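Local coordinates for protein N-acetylneuraminate epimerase (Escherichia coli, PDB 2UVK) that converts the alpha-anomer of N-acetylneuraminic acid (sialic acid) to the beta-anomer in the periplasm, as a homodimeric kelch-repeat beta-propeller, at residues Gly72-Asn77 / Gly108-Val113; Glu79-Val84 / Tyr135-Asn140; Pro187-Ala192 / Gly208-Gly213; Trp204-Glu209 / Asp217-Leu222; Asn316-Ile321 / Ser335-Val340. All blocks are in the same frame, centred on the assembly; numbering follows the deposited sequence. Where two conformers were deposited one is given.

Contact 1 of 5, residues Gly72-Asn77 / Gly108-Val113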
# COMPACT_ATOMS: atom_id res chain seq x y z
N GLY B 72 4.23 -13.52 -4.30
CA GLY B 72 4.53 -13.06 -2.96
C GLY B 72 4.92 -14.10 -1.95
O GLY B 72 5.69 -15.03 -2.24
N GLY B 73 4.39 -13.92 -0.73
CA GLY B 73 4.72 -14.72 0.43
C GLY B 73 5.67 -14.01 1.38
O GLY B 73 6.12 -12.90 1.13
N ILE B 74 5.94 -14.69 2.46
CA ILE B 74 6.81 -14.19 3.53
C ILE B 74 8.13 -14.98 3.50
O ILE B 74 8.13 -16.20 3.52
CB ILE B 74 6.18 -14.45 4.89
CG1 ILE B 74 4.86 -13.67 5.04
CG2 ILE B 74 7.14 -14.01 6.01
CD1 ILE B 74 4.01 -14.20 6.18
N GLY B 75 9.23 -14.26 3.58
CA GLY B 75 10.54 -14.90 3.66
C GLY B 75 11.59 -13.89 3.98
O GLY B 75 11.27 -12.81 4.41
N LYS B 76 12.83 -14.22 3.70
CA LYS B 76 13.95 -13.39 4.11
C LYS B 76 14.41 -12.44 3.02
O LYS B 76 14.60 -12.86 1.83
CB LYS B 76 15.12 -14.27 4.62
CG LYS B 76 14.77 -15.16 5.79
CD LYS B 76 14.23 -14.39 6.99
CE LYS B 76 14.25 -15.19 8.27
NZ LYS B 76 13.97 -14.30 9.42
N ASN B 77 14.64 -11.18 3.40
CA ASN B 77 15.26 -10.22 2.51
C ASN B 77 16.80 -10.43 2.49
O ASN B 77 17.32 -11.35 3.14
CB ASN B 77 14.88 -8.76 2.82
CG ASN B 77 15.37 -8.28 4.18
OD1 ASN B 77 16.25 -8.88 4.78
ND2 ASN B 77 14.77 -7.20 4.68
N GLY B 108 2.53 -5.45 -1.15
CA GLY B 108 3.08 -6.70 -0.75
C GLY B 108 1.95 -7.72 -0.68
O GLY B 108 0.78 -7.36 -0.53
N MSE B 109 2.29 -9.00 -0.78
CA MSE B 109 1.32 -10.08 -0.85
C MSE B 109 1.69 -11.20 0.11
O MSE B 109 2.53 -12.04 -0.19
CB MSE B 109 1.27 -10.59 -2.29
CG MSE B 109 0.73 -9.56 -3.23
SE MSE B 109 0.64 -10.22 -5.09
CE MSE B 109 2.56 -10.21 -5.47
N ALA B 110 1.09 -11.17 1.30
CA ALA B 110 1.15 -12.27 2.27
C ALA B 110 -0.12 -12.33 3.06
O ALA B 110 -0.48 -11.34 3.68
CB ALA B 110 2.35 -12.13 3.23
N GLY B 111 -0.81 -13.48 2.99
CA GLY B 111 -2.16 -13.58 3.50
C GLY B 111 -3.20 -13.21 2.46
O GLY B 111 -4.40 -13.23 2.74
N HIS B 112 -2.74 -12.85 1.28
CA HIS B 112 -3.61 -12.59 0.14
C HIS B 112 -4.23 -13.90 -0.36
O HIS B 112 -3.79 -15.02 -0.04
CB HIS B 112 -2.81 -11.93 -0.98
CG HIS B 112 -1.64 -12.73 -1.44
ND1 HIS B 112 -0.66 -13.18 -0.58
CD2 HIS B 112 -1.30 -13.17 -2.68
CE1 HIS B 112 0.23 -13.88 -1.27
NE2 HIS B 112 -0.13 -13.88 -2.54
N VAL B 113 -5.25 -13.73 -1.19
CA VAL B 113 -5.77 -14.84 -1.98
C VAL B 113 -5.45 -14.57 -3.45
O VAL B 113 -5.11 -13.45 -3.83
CB VAL B 113 -7.30 -15.02 -1.79
CG1 VAL B 113 -7.61 -15.42 -0.35
CG2 VAL B 113 -8.06 -13.79 -2.26
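Gly73 N donates a short, nearly straight hydrogen bond to Met109 O (2.7 Å, 171° at the hydrogen), and the carbonyl of Met109, present as selenomethionine, points almost directly at it. The CA of Gly72 adds a C-H...O approach to the same oxygen at 3.6 Å, so a single carbonyl receives two neighbouring glycines. Both have positive phi, and with no side chain at Gly72 the oxygen can come in close.

The apolar part is small and tight. Ile74 keeps CG1 beside its backbone N (chi1 -64°), and this CG1 presses on the methyl of Ala110 at 3.5 Å; CD1 touches the same methyl. Against the backbone, the terminal CE of Met109 lies 3.9 Å from Gly72 N.

Within 108-113, the imidazole of His112 carries Met109 CB over the centre of one face, 3.5 Å above its plane. Its NE2 is hydrogen-bonded to Phe71 O, which ties the ring to the end of strand 67-71.

Two successive glycines closing the second strand of a blade are the signature of the kelch motif; here they bind the loop that leads into strand 112-117, the first strand of the next propeller blade.

Contact 2 of 5, residues Glu79-Val84 / Tyr135-Asn140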
# COMPACT_ATOMS: atom_id res chain seq x y z
N GLU B 79 19.06 -8.79 3.83
CA GLU B 79 19.62 -8.56 5.15
C GLU B 79 19.30 -9.66 6.15
O GLU B 79 19.71 -9.60 7.30
CB GLU B 79 19.15 -7.19 5.68
CG GLU B 79 19.63 -6.01 4.86
CD GLU B 79 21.11 -5.70 5.07
OE1 GLU B 79 21.65 -6.00 6.16
OE2 GLU B 79 21.70 -5.12 4.14
N GLY B 80 18.56 -10.68 5.73
CA GLY B 80 18.23 -11.78 6.59
C GLY B 80 16.99 -11.60 7.47
O GLY B 80 16.77 -12.39 8.39
N LEU B 81 16.21 -10.56 7.22
CA LEU B 81 15.05 -10.30 8.05
C LEU B 81 13.79 -10.75 7.34
O LEU B 81 13.71 -10.73 6.11
CB LEU B 81 14.94 -8.83 8.40
CG LEU B 81 16.08 -8.15 9.16
CD1 LEU B 81 15.66 -6.73 9.54
CD2 LEU B 81 16.47 -8.98 10.36
N THR B 82 12.80 -11.15 8.14
CA THR B 82 11.52 -11.56 7.63
C THR B 82 10.80 -10.38 7.04
O THR B 82 10.72 -9.29 7.64
CB THR B 82 10.70 -12.17 8.79
OG1 THR B 82 11.36 -13.37 9.25
CG2 THR B 82 9.27 -12.50 8.36
N GLN B 83 10.22 -10.61 5.86
CA GLN B 83 9.52 -9.58 5.14
C GLN B 83 8.48 -10.19 4.22
O GLN B 83 8.50 -11.37 3.93
CB GLN B 83 10.46 -8.74 4.30
CG GLN B 83 11.09 -9.54 3.17
CD GLN B 83 11.45 -8.72 1.97
OE1 GLN B 83 11.61 -7.50 2.04
NE2 GLN B 83 11.72 -9.41 0.86
N VAL B 84 7.63 -9.31 3.71
CA VAL B 84 6.61 -9.65 2.71
C VAL B 84 7.13 -9.30 1.33
O VAL B 84 7.62 -8.21 1.10
CB VAL B 84 5.32 -8.82 2.98
CG1 VAL B 84 4.26 -9.06 1.93
CG2 VAL B 84 4.79 -9.12 4.33
N TYR B 135 7.66 -4.45 11.86
CA TYR B 135 7.63 -5.23 13.12
C TYR B 135 8.92 -6.04 13.26
O TYR B 135 9.57 -6.09 14.31
CB TYR B 135 6.41 -6.15 13.14
CG TYR B 135 6.28 -7.03 14.35
CD1 TYR B 135 5.91 -6.50 15.60
CD2 TYR B 135 6.51 -8.39 14.27
CE1 TYR B 135 5.77 -7.30 16.67
CE2 TYR B 135 6.37 -9.21 15.35
CZ TYR B 135 6.01 -8.66 16.57
OH TYR B 135 5.88 -9.48 17.68
N PHE B 136 9.31 -6.70 12.19
CA PHE B 136 10.53 -7.52 12.24
C PHE B 136 11.78 -6.66 12.26
O PHE B 136 12.80 -7.07 12.87
CB PHE B 136 10.52 -8.56 11.11
CG PHE B 136 9.50 -9.61 11.35
CD1 PHE B 136 9.73 -10.63 12.28
CD2 PHE B 136 8.27 -9.56 10.72
CE1 PHE B 136 8.78 -11.57 12.55
CE2 PHE B 136 7.31 -10.48 11.01
CZ PHE B 136 7.56 -11.51 11.90
N GLU B 137 11.76 -5.48 11.64
CA GLU B 137 12.87 -4.56 11.74
C GLU B 137 13.04 -4.13 13.20
O GLU B 137 14.16 -4.13 13.75
CB GLU B 137 12.69 -3.34 10.86
CG GLU B 137 12.87 -3.59 9.34
CD GLU B 137 12.46 -2.38 8.49
OE1 GLU B 137 12.34 -1.28 9.06
OE2 GLU B 137 12.26 -2.53 7.25
N ASP B 138 11.92 -3.79 13.83
CA ASP B 138 11.95 -3.35 15.24
C ASP B 138 12.44 -4.44 16.19
O ASP B 138 13.30 -4.18 17.06
CB ASP B 138 10.58 -2.84 15.68
CG ASP B 138 10.20 -1.57 14.96
OD1 ASP B 138 11.08 -0.97 14.29
OD2 ASP B 138 9.02 -1.17 15.11
N LEU B 139 11.90 -5.64 16.07
CA LEU B 139 12.42 -6.78 16.87
C LEU B 139 13.91 -7.01 16.64
O LEU B 139 14.66 -7.33 17.59
CB LEU B 139 11.65 -8.07 16.62
CG LEU B 139 10.18 -8.05 17.00
CD1 LEU B 139 9.54 -9.41 16.77
CD2 LEU B 139 10.02 -7.68 18.44
N ASN B 140 14.38 -6.85 15.42
CA ASN B 140 15.81 -7.05 15.16
C ASN B 140 16.65 -5.98 15.90
O ASN B 140 17.71 -6.29 16.49
CB ASN B 140 16.07 -6.98 13.65
CG ASN B 140 17.54 -7.19 13.31
OD1 ASN B 140 18.09 -8.26 13.54
ND2 ASN B 140 18.17 -6.17 12.77
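Thr82 lies across one face of the Phe136 ring. Its CG2 sits 3.9 Å from the ring centroid and only 12° off the normal, a clear CH-pi contact. A chi1 of -64° sets OG1 beside the backbone N and leaves CG2 anti to it, over the ring, while CB stands over the CG end of the same face, 3.8 Å from Phe136 CG. The hydroxyl is turned to another task: OG1 is hydrogen-bonded to Lys76 NZ. On the opposite face of the ring, Tyr135 CD2 lies over the centre, so the phenyl is held between a methyl from the hairpin and its own helix neighbour. Thr82 O rests near Phe136 CB (3.6 Å).

One helical turn further on, Leu81 and Asn140 meet at about a right angle. CD2 of Leu81 touches Asn140 CG at 3.6 Å. Leu81 CD1 lies between Asn140 and Glu137, 4.2 Å from Glu137 CG. No hydrogen bond joins the two segments; they meet through apolar and CH-pi contacts.

Phe132 of the same helix also meets Phe136 and touches Thr82. Asp138, on a different side of the helix, is hydrogen-bonded to His104 of the second subunit. The whole shows how a propeller is elaborated outside its blades: a two-stranded hairpin, 74-76 with 82-84, inserted in one kelch blade docks on helix 129-142, inserted in the next.

Contact 3 of 5, residues Pro187-Ala192 / Gly208-Gly213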
# COMPACT_ATOMS: atom_id res chain seq x y z
N PRO B 187 -16.03 -2.77 -0.69
CA PRO B 187 -16.66 -1.71 0.08
C PRO B 187 -16.46 -1.77 1.60
O PRO B 187 -16.80 -0.81 2.30
CB PRO B 187 -18.15 -1.90 -0.22
CG PRO B 187 -18.25 -2.92 -1.34
CD PRO B 187 -16.98 -3.69 -1.33
N TRP B 188 -15.88 -2.87 2.10
CA TRP B 188 -15.78 -3.14 3.53
C TRP B 188 -14.30 -3.10 3.98
O TRP B 188 -13.78 -2.02 4.21
CB TRP B 188 -16.49 -4.46 3.84
CG TRP B 188 -17.95 -4.34 3.45
CD1 TRP B 188 -18.87 -3.53 4.02
CD2 TRP B 188 -18.60 -4.98 2.35
NE1 TRP B 188 -20.07 -3.64 3.37
CE2 TRP B 188 -19.94 -4.53 2.35
CE3 TRP B 188 -18.21 -5.92 1.39
CZ2 TRP B 188 -20.86 -4.96 1.40
CZ3 TRP B 188 -19.13 -6.33 0.45
CH2 TRP B 188 -20.45 -5.87 0.48
N TYR B 189 -13.66 -4.25 4.12
CA TYR B 189 -12.28 -4.29 4.65
C TYR B 189 -11.56 -5.49 4.06
O TYR B 189 -12.18 -6.44 3.60
CB TYR B 189 -12.29 -4.37 6.18
CG TYR B 189 -13.15 -5.49 6.71
CD1 TYR B 189 -12.64 -6.76 6.90
CD2 TYR B 189 -14.50 -5.28 6.99
CE1 TYR B 189 -13.43 -7.79 7.34
CE2 TYR B 189 -15.30 -6.31 7.44
CZ TYR B 189 -14.78 -7.57 7.61
OH TYR B 189 -15.59 -8.59 8.04
N GLY B 190 -10.23 -5.44 4.08
CA GLY B 190 -9.41 -6.58 3.65
C GLY B 190 -9.13 -7.52 4.80
O GLY B 190 -9.28 -7.14 5.95
N THR B 191 -8.77 -8.75 4.46
CA THR B 191 -8.39 -9.76 5.42
C THR B 191 -7.06 -10.39 4.99
O THR B 191 -6.62 -10.24 3.86
CB THR B 191 -9.42 -10.91 5.46
OG1 THR B 191 -9.45 -11.55 4.17
CG2 THR B 191 -10.83 -10.38 5.87
N ALA B 192 -6.47 -11.12 5.93
CA ALA B 192 -5.29 -11.94 5.67
C ALA B 192 -5.66 -13.38 6.03
O ALA B 192 -6.14 -13.65 7.11
CB ALA B 192 -4.11 -11.43 6.50
N GLY B 208 -10.95 -15.24 7.40
CA GLY B 208 -9.68 -14.51 7.39
C GLY B 208 -9.46 -13.64 8.61
O GLY B 208 -10.42 -13.32 9.35
N GLU B 209 -8.23 -13.20 8.80
CA GLU B 209 -7.92 -12.24 9.86
C GLU B 209 -8.31 -10.85 9.42
O GLU B 209 -7.99 -10.45 8.30
CB GLU B 209 -6.42 -12.21 10.17
CG GLU B 209 -5.93 -13.35 11.02
CD GLU B 209 -4.53 -13.07 11.59
OE1 GLU B 209 -3.71 -12.46 10.88
OE2 GLU B 209 -4.27 -13.37 12.78
N ALA B 210 -9.02 -10.10 10.29
CA ALA B 210 -9.24 -8.66 10.10
C ALA B 210 -8.10 -7.81 10.63
O ALA B 210 -7.92 -6.68 10.22
CB ALA B 210 -10.57 -8.20 10.75
N LYS B 211 -7.33 -8.37 11.56
CA LYS B 211 -6.11 -7.74 12.06
C LYS B 211 -5.36 -8.86 12.75
O LYS B 211 -5.92 -9.92 12.97
CB LYS B 211 -6.40 -6.60 13.05
CG LYS B 211 -7.19 -6.99 14.31
CD LYS B 211 -6.98 -5.97 15.44
CE LYS B 211 -5.63 -6.17 16.12
NZ LYS B 211 -5.45 -5.21 17.27
N PRO B 212 -4.08 -8.64 13.09
CA PRO B 212 -3.37 -9.71 13.81
C PRO B 212 -4.13 -10.18 15.05
O PRO B 212 -4.46 -9.34 15.89
CB PRO B 212 -2.02 -9.07 14.11
CG PRO B 212 -1.83 -8.10 13.00
CD PRO B 212 -3.20 -7.50 12.81
N GLY B 213 -4.48 -11.46 15.08
CA GLY B 213 -5.20 -12.09 16.19
C GLY B 213 -6.72 -11.97 16.25
O GLY B 213 -7.36 -12.45 17.20
O HOH W 1 -9.03 -5.32 8.08
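Glu209 O is approached by two groups of the facing segment: Ala192 N gives it a hydrogen bond of 2.9 Å in the carbonyl plane, on a lone pair, and Thr191 CA makes a bent C-H...O approach to the same oxygen, Thr191 CA to Glu209 O 3.0 Å. The return bond, from Glu209 N to Ala192 O, is shorter at 2.7 Å, with the donor tilted 30° from the carbonyl plane. Together they make Ala192 and Glu209 a single antiparallel hydrogen-bonded pair. Thr191 CB packs 4.1 Å from Gly208 CA, whose lack of a side chain leaves room for it.

Beyond the pair, one water donates to both Gly190 O and Ala210 O, 2.8 Å from each, and so bridges the segments where their backbones diverge. Ala210 and Lys211 form a classic beta bulge opposite Leu214.

The carboxylate of Glu209 is held apart from this backbone grip. Its chain extends beyond CG, and OE2 accepts from Gly213 N (3.0 Å), which comes from above the carboxylate plane, and forms a salt bridge with Arg215. With backbone N, backbone O and OE2 all engaged, Glu209 is firmly oriented, consistent with its predicted role as the proton acceptor in sialic acid mutarotation.

Contact 4 of 5, residues Trp204-Glu209 / Asp217-Leu222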
# COMPACT_ATOMS: atom_id res chain seq x y z
N TRP B 204 -15.86 -16.21 -4.07
CA TRP B 204 -16.19 -16.09 -2.66
C TRP B 204 -14.91 -15.99 -1.82
O TRP B 204 -13.95 -16.70 -2.10
CB TRP B 204 -17.00 -17.31 -2.22
CG TRP B 204 -18.29 -17.45 -2.97
CD1 TRP B 204 -19.47 -16.88 -2.63
CD2 TRP B 204 -18.53 -18.22 -4.17
NE1 TRP B 204 -20.43 -17.22 -3.54
CE2 TRP B 204 -19.89 -18.03 -4.50
CE3 TRP B 204 -17.75 -19.01 -5.01
CZ2 TRP B 204 -20.48 -18.64 -5.62
CZ3 TRP B 204 -18.33 -19.61 -6.12
CH2 TRP B 204 -19.69 -19.41 -6.41
N LEU B 205 -14.93 -15.09 -0.83
CA LEU B 205 -13.82 -14.83 0.12
C LEU B 205 -14.35 -15.15 1.51
O LEU B 205 -15.24 -14.45 2.00
CB LEU B 205 -13.37 -13.38 0.06
CG LEU B 205 -12.99 -12.81 -1.31
CD1 LEU B 205 -12.66 -11.31 -1.20
CD2 LEU B 205 -11.82 -13.57 -1.91
N ILE B 206 -13.84 -16.21 2.13
CA ILE B 206 -14.41 -16.75 3.35
C ILE B 206 -13.50 -16.53 4.56
O ILE B 206 -12.37 -17.04 4.61
CB ILE B 206 -14.77 -18.25 3.23
CG1 ILE B 206 -15.62 -18.52 1.96
CG2 ILE B 206 -15.46 -18.73 4.47
CD1 ILE B 206 -15.77 -19.97 1.59
N ASN B 207 -14.02 -15.81 5.55
CA ASN B 207 -13.35 -15.56 6.80
C ASN B 207 -11.97 -14.87 6.60
O ASN B 207 -11.85 -14.03 5.72
CB ASN B 207 -13.24 -16.85 7.64
CG ASN B 207 -14.57 -17.33 8.20
OD1 ASN B 207 -15.68 -17.04 7.68
ND2 ASN B 207 -14.47 -18.09 9.26
N GLY B 208 -10.95 -15.24 7.40
CA GLY B 208 -9.68 -14.51 7.39
C GLY B 208 -9.46 -13.64 8.61
O GLY B 208 -10.42 -13.32 9.35
N GLU B 209 -8.23 -13.20 8.80
CA GLU B 209 -7.92 -12.24 9.86
C GLU B 209 -8.31 -10.85 9.42
O GLU B 209 -7.99 -10.45 8.30
CB GLU B 209 -6.42 -12.21 10.17
CG GLU B 209 -5.93 -13.35 11.02
CD GLU B 209 -4.53 -13.07 11.59
OE1 GLU B 209 -3.71 -12.46 10.88
OE2 GLU B 209 -4.27 -13.37 12.78
N ASP B 217 -16.04 -13.77 10.65
CA ASP B 217 -16.86 -14.86 10.14
C ASP B 217 -17.54 -14.47 8.82
O ASP B 217 -18.35 -15.23 8.29
CB ASP B 217 -17.89 -15.32 11.18
CG ASP B 217 -18.92 -14.28 11.47
OD1 ASP B 217 -18.70 -13.12 11.09
OD2 ASP B 217 -19.95 -14.64 12.10
N ALA B 218 -17.14 -13.33 8.25
CA ALA B 218 -17.73 -12.85 7.01
C ALA B 218 -17.47 -13.78 5.83
O ALA B 218 -16.44 -14.51 5.78
CB ALA B 218 -17.25 -11.45 6.70
N VAL B 219 -18.37 -13.70 4.85
CA VAL B 219 -18.26 -14.33 3.57
C VAL B 219 -18.63 -13.27 2.56
O VAL B 219 -19.75 -12.77 2.59
CB VAL B 219 -19.21 -15.50 3.40
CG1 VAL B 219 -19.13 -16.09 1.99
CG2 VAL B 219 -18.95 -16.52 4.49
N PHE B 220 -17.71 -12.91 1.68
CA PHE B 220 -17.97 -11.95 0.63
C PHE B 220 -18.07 -12.63 -0.72
O PHE B 220 -17.33 -13.55 -1.02
CB PHE B 220 -16.86 -10.91 0.58
CG PHE B 220 -16.64 -10.20 1.88
CD1 PHE B 220 -17.50 -9.20 2.29
CD2 PHE B 220 -15.55 -10.52 2.69
CE1 PHE B 220 -17.30 -8.56 3.47
CE2 PHE B 220 -15.33 -9.86 3.88
CZ PHE B 220 -16.21 -8.87 4.27
N GLU B 221 -19.00 -12.15 -1.54
CA GLU B 221 -19.16 -12.61 -2.88
C GLU B 221 -18.82 -11.49 -3.84
O GLU B 221 -19.35 -10.36 -3.75
CB GLU B 221 -20.62 -13.03 -3.08
CG GLU B 221 -20.93 -13.64 -4.39
CD GLU B 221 -22.39 -13.96 -4.45
OE1 GLU B 221 -23.16 -13.00 -4.72
OE2 GLU B 221 -22.73 -15.13 -4.12
N LEU B 222 -17.96 -11.80 -4.78
CA LEU B 222 -17.65 -10.93 -5.90
C LEU B 222 -18.44 -11.45 -7.08
O LEU B 222 -18.25 -12.58 -7.47
CB LEU B 222 -16.15 -10.92 -6.23
CG LEU B 222 -15.22 -10.20 -5.24
CD1 LEU B 222 -15.28 -10.74 -3.80
CD2 LEU B 222 -13.77 -10.25 -5.75
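Trp204 holds CG beside its backbone N, anti to its carbonyl carbon, whereas Glu221 across the strand pair holds CG anti to its own N (chi1 -176°). From there the two side chains run next to each other in the same direction. The indole NE1 donates to Glu221 OE2 at 3.2 Å. The bond is bent (140° at the hydrogen) and uses the anti lone pair of the oxygen, with the carboxylate plane turned 70° from the indole. The aliphatic part of the glutamate helps as well, its CG lying 3.7 Å from NE1.

Ile206 and Val219 share this face and also point the same way, CG2 to CG2 at 4.1 Å. On the face of Leu205 and Phe220, Leu205 CD1 reaches diagonally to Leu222 CD1 (3.7 Å).

Strands 202-206 and 219-223 are the two middle strands of an antiparallel four-stranded kelch blade. Its Trp204 face packs on strand 254-262 of the next blade, where Trp204 meets Leu255 and Ile206 meets Phe257, and the indole also meets Trp292. On the other face the Phe220 ring lies against Trp188.

Backbone bonds knit the pair together. Leu205 N to Phe220 O and Phe220 N to Leu205 O are both 2.9 Å. The CA atoms of Trp204 and Val219 add C-H...O approaches to these two carbonyls, of Phe220 and Leu205 respectively. Further along, Asn207 N bonds to Ala218 O at 2.8 Å, and on the facing segment Asp217 OD2 is hydrogen-bonded to Ser239 OG.

Contact 5 of 5, residues Asn316-Ile321 / Ser335-Val340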
# COMPACT_ATOMS: atom_id res chain seq x y z
N ASN B 316 -12.07 -33.57 -9.34
CA ASN B 316 -13.21 -34.49 -9.49
C ASN B 316 -14.47 -33.98 -8.78
O ASN B 316 -15.11 -34.71 -8.03
CB ASN B 316 -12.86 -35.87 -8.92
CG ASN B 316 -11.79 -36.60 -9.71
OD1 ASN B 316 -11.47 -36.23 -10.85
ND2 ASN B 316 -11.24 -37.66 -9.12
N ASN B 317 -14.80 -32.71 -8.99
CA ASN B 317 -15.98 -32.11 -8.37
C ASN B 317 -15.98 -32.22 -6.84
O ASN B 317 -17.02 -32.30 -6.21
CB ASN B 317 -17.25 -32.75 -8.97
CG ASN B 317 -18.50 -31.91 -8.75
OD1 ASN B 317 -18.43 -30.68 -8.61
ND2 ASN B 317 -19.66 -32.57 -8.74
N SER B 318 -14.79 -32.17 -6.26
CA SER B 318 -14.59 -32.30 -4.82
C SER B 318 -13.56 -31.28 -4.39
O SER B 318 -12.91 -30.66 -5.21
CB SER B 318 -14.07 -33.70 -4.49
OG SER B 318 -15.03 -34.70 -4.84
N LEU B 319 -13.43 -31.12 -3.08
CA LEU B 319 -12.36 -30.32 -2.48
C LEU B 319 -11.22 -31.24 -2.06
O LEU B 319 -11.40 -32.11 -1.21
CB LEU B 319 -12.89 -29.54 -1.30
CG LEU B 319 -11.82 -28.86 -0.42
CD1 LEU B 319 -11.03 -27.90 -1.27
CD2 LEU B 319 -12.53 -28.17 0.72
N LEU B 320 -10.05 -31.05 -2.67
CA LEU B 320 -8.85 -31.79 -2.33
C LEU B 320 -8.03 -30.91 -1.38
O LEU B 320 -7.69 -29.79 -1.73
CB LEU B 320 -8.06 -32.05 -3.62
CG LEU B 320 -6.66 -32.66 -3.51
CD1 LEU B 320 -6.69 -33.94 -2.69
CD2 LEU B 320 -6.03 -32.87 -4.89
N ILE B 321 -7.74 -31.43 -0.18
CA ILE B 321 -6.94 -30.71 0.83
C ILE B 321 -5.62 -31.43 0.95
O ILE B 321 -5.58 -32.64 1.15
CB ILE B 321 -7.65 -30.73 2.20
CG1 ILE B 321 -8.92 -29.87 2.16
CG2 ILE B 321 -6.68 -30.34 3.36
CD1 ILE B 321 -9.80 -30.03 3.36
N SER B 335 -3.50 -36.05 2.78
CA SER B 335 -4.49 -35.34 1.99
C SER B 335 -5.88 -35.88 2.30
O SER B 335 -6.03 -37.03 2.69
CB SER B 335 -4.20 -35.51 0.50
OG SER B 335 -3.04 -34.79 0.14
N VAL B 336 -6.87 -35.01 2.12
CA VAL B 336 -8.27 -35.32 2.38
C VAL B 336 -9.06 -34.94 1.14
O VAL B 336 -8.72 -33.97 0.44
CB VAL B 336 -8.80 -34.47 3.59
CG1 VAL B 336 -10.18 -34.96 4.06
CG2 VAL B 336 -7.78 -34.49 4.74
N LEU B 337 -10.11 -35.71 0.85
CA LEU B 337 -11.03 -35.37 -0.21
C LEU B 337 -12.43 -35.19 0.41
O LEU B 337 -12.92 -36.07 1.12
CB LEU B 337 -11.04 -36.47 -1.27
CG LEU B 337 -11.61 -36.07 -2.63
CD1 LEU B 337 -10.84 -34.96 -3.33
CD2 LEU B 337 -11.65 -37.33 -3.50
N ILE B 338 -13.03 -34.04 0.16
CA ILE B 338 -14.38 -33.75 0.63
C ILE B 338 -15.28 -33.67 -0.60
O ILE B 338 -15.10 -32.81 -1.46
CB ILE B 338 -14.47 -32.46 1.47
CG1 ILE B 338 -13.43 -32.51 2.61
CG2 ILE B 338 -15.85 -32.28 2.08
CD1 ILE B 338 -13.33 -31.25 3.45
N THR B 339 -16.24 -34.59 -0.69
CA THR B 339 -17.19 -34.60 -1.80
C THR B 339 -18.60 -34.40 -1.25
O THR B 339 -18.89 -34.79 -0.12
CB THR B 339 -17.16 -35.93 -2.56
OG1 THR B 339 -15.82 -36.42 -2.69
CG2 THR B 339 -17.81 -35.76 -3.95
N VAL B 340 -19.47 -33.79 -2.04
CA VAL B 340 -20.89 -33.71 -1.67
C VAL B 340 -21.67 -34.73 -2.48
O VAL B 340 -21.64 -34.71 -3.71
CB VAL B 340 -21.49 -32.29 -1.87
CG1 VAL B 340 -20.74 -31.26 -1.01
CG2 VAL B 340 -21.50 -31.89 -3.35
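Ile321 and Ile338 meet through their CD1 methyls at 3.7 Å, crossing diagonally from one backbone pair to the next. In Ile338, CG1 is anti to the carbonyl carbon (chi1 -53°), and the CD1 beyond it also comes within 4.2 Å of Leu319 CD2; these last two side chains run side by side in the same direction. Val336 completes this face, its CB 4.2 Å from Ile321 CB.

The other face belongs to Leu320 and Leu337. Leu337 CD1 leans over the neighbouring strand and touches both Leu320 CB (4.0 Å) and Ser318 CB (3.7 Å).

These are the two central strands, 318-322 and 335-341, of the four-stranded blade that ends the chain. Its Ile338 face packs on Ile256 and Ala258 of the preceding blade, as blades do round a propeller. Trp315, from the blade's first strand, packs on both Leu320 and Leu337.

Between the faces, the backbone is held by four hydrogen bonds, two in the pair of Leu319 with Ile338 and two in the pair of Ile321 with Val336. That from Ile321 N to Val336 O, 2.8 Å long, is essentially linear at 179°. CA hydrogens of Leu337 and Leu320 add weaker approaches to the carbonyls of Leu319 and Val336.

At the outer end the contact turns polar. Ser318 OG and Thr339 OG1 are hydrogen-bonded at 2.9 Å, and either may be the donor. Next to them, Asn317 OD1 accepts from Asn252 N, and Ser251 OG is hydrogen-bonded to both Asn317 O and Val340 N.

Overall arrangement
Contacts 1 and 2, with centres 13 Å apart, are joined by one hairpin: its first strand, 74-76, belongs to contact 1 and its second, 82-84, to contact 2. Contacts 3 and 4 lie closer still, centres 9 Å apart, and share Gly208 and Glu209, so the segment paired in contact 4 leads on to the predicted active-site Glu209, whose backbone is paired in contact 3. Contact 1 touches both, through Gly111 O on Ala192 CB and Val113 on Leu205, and its Ile74 side chain lies about 9 Å from that of Glu209; the side chain of Phe136 of contact 2 is about 11 Å from that of Glu209. Contact 5, about 9 Å from contact 4 at the nearest atoms, lies away from that site.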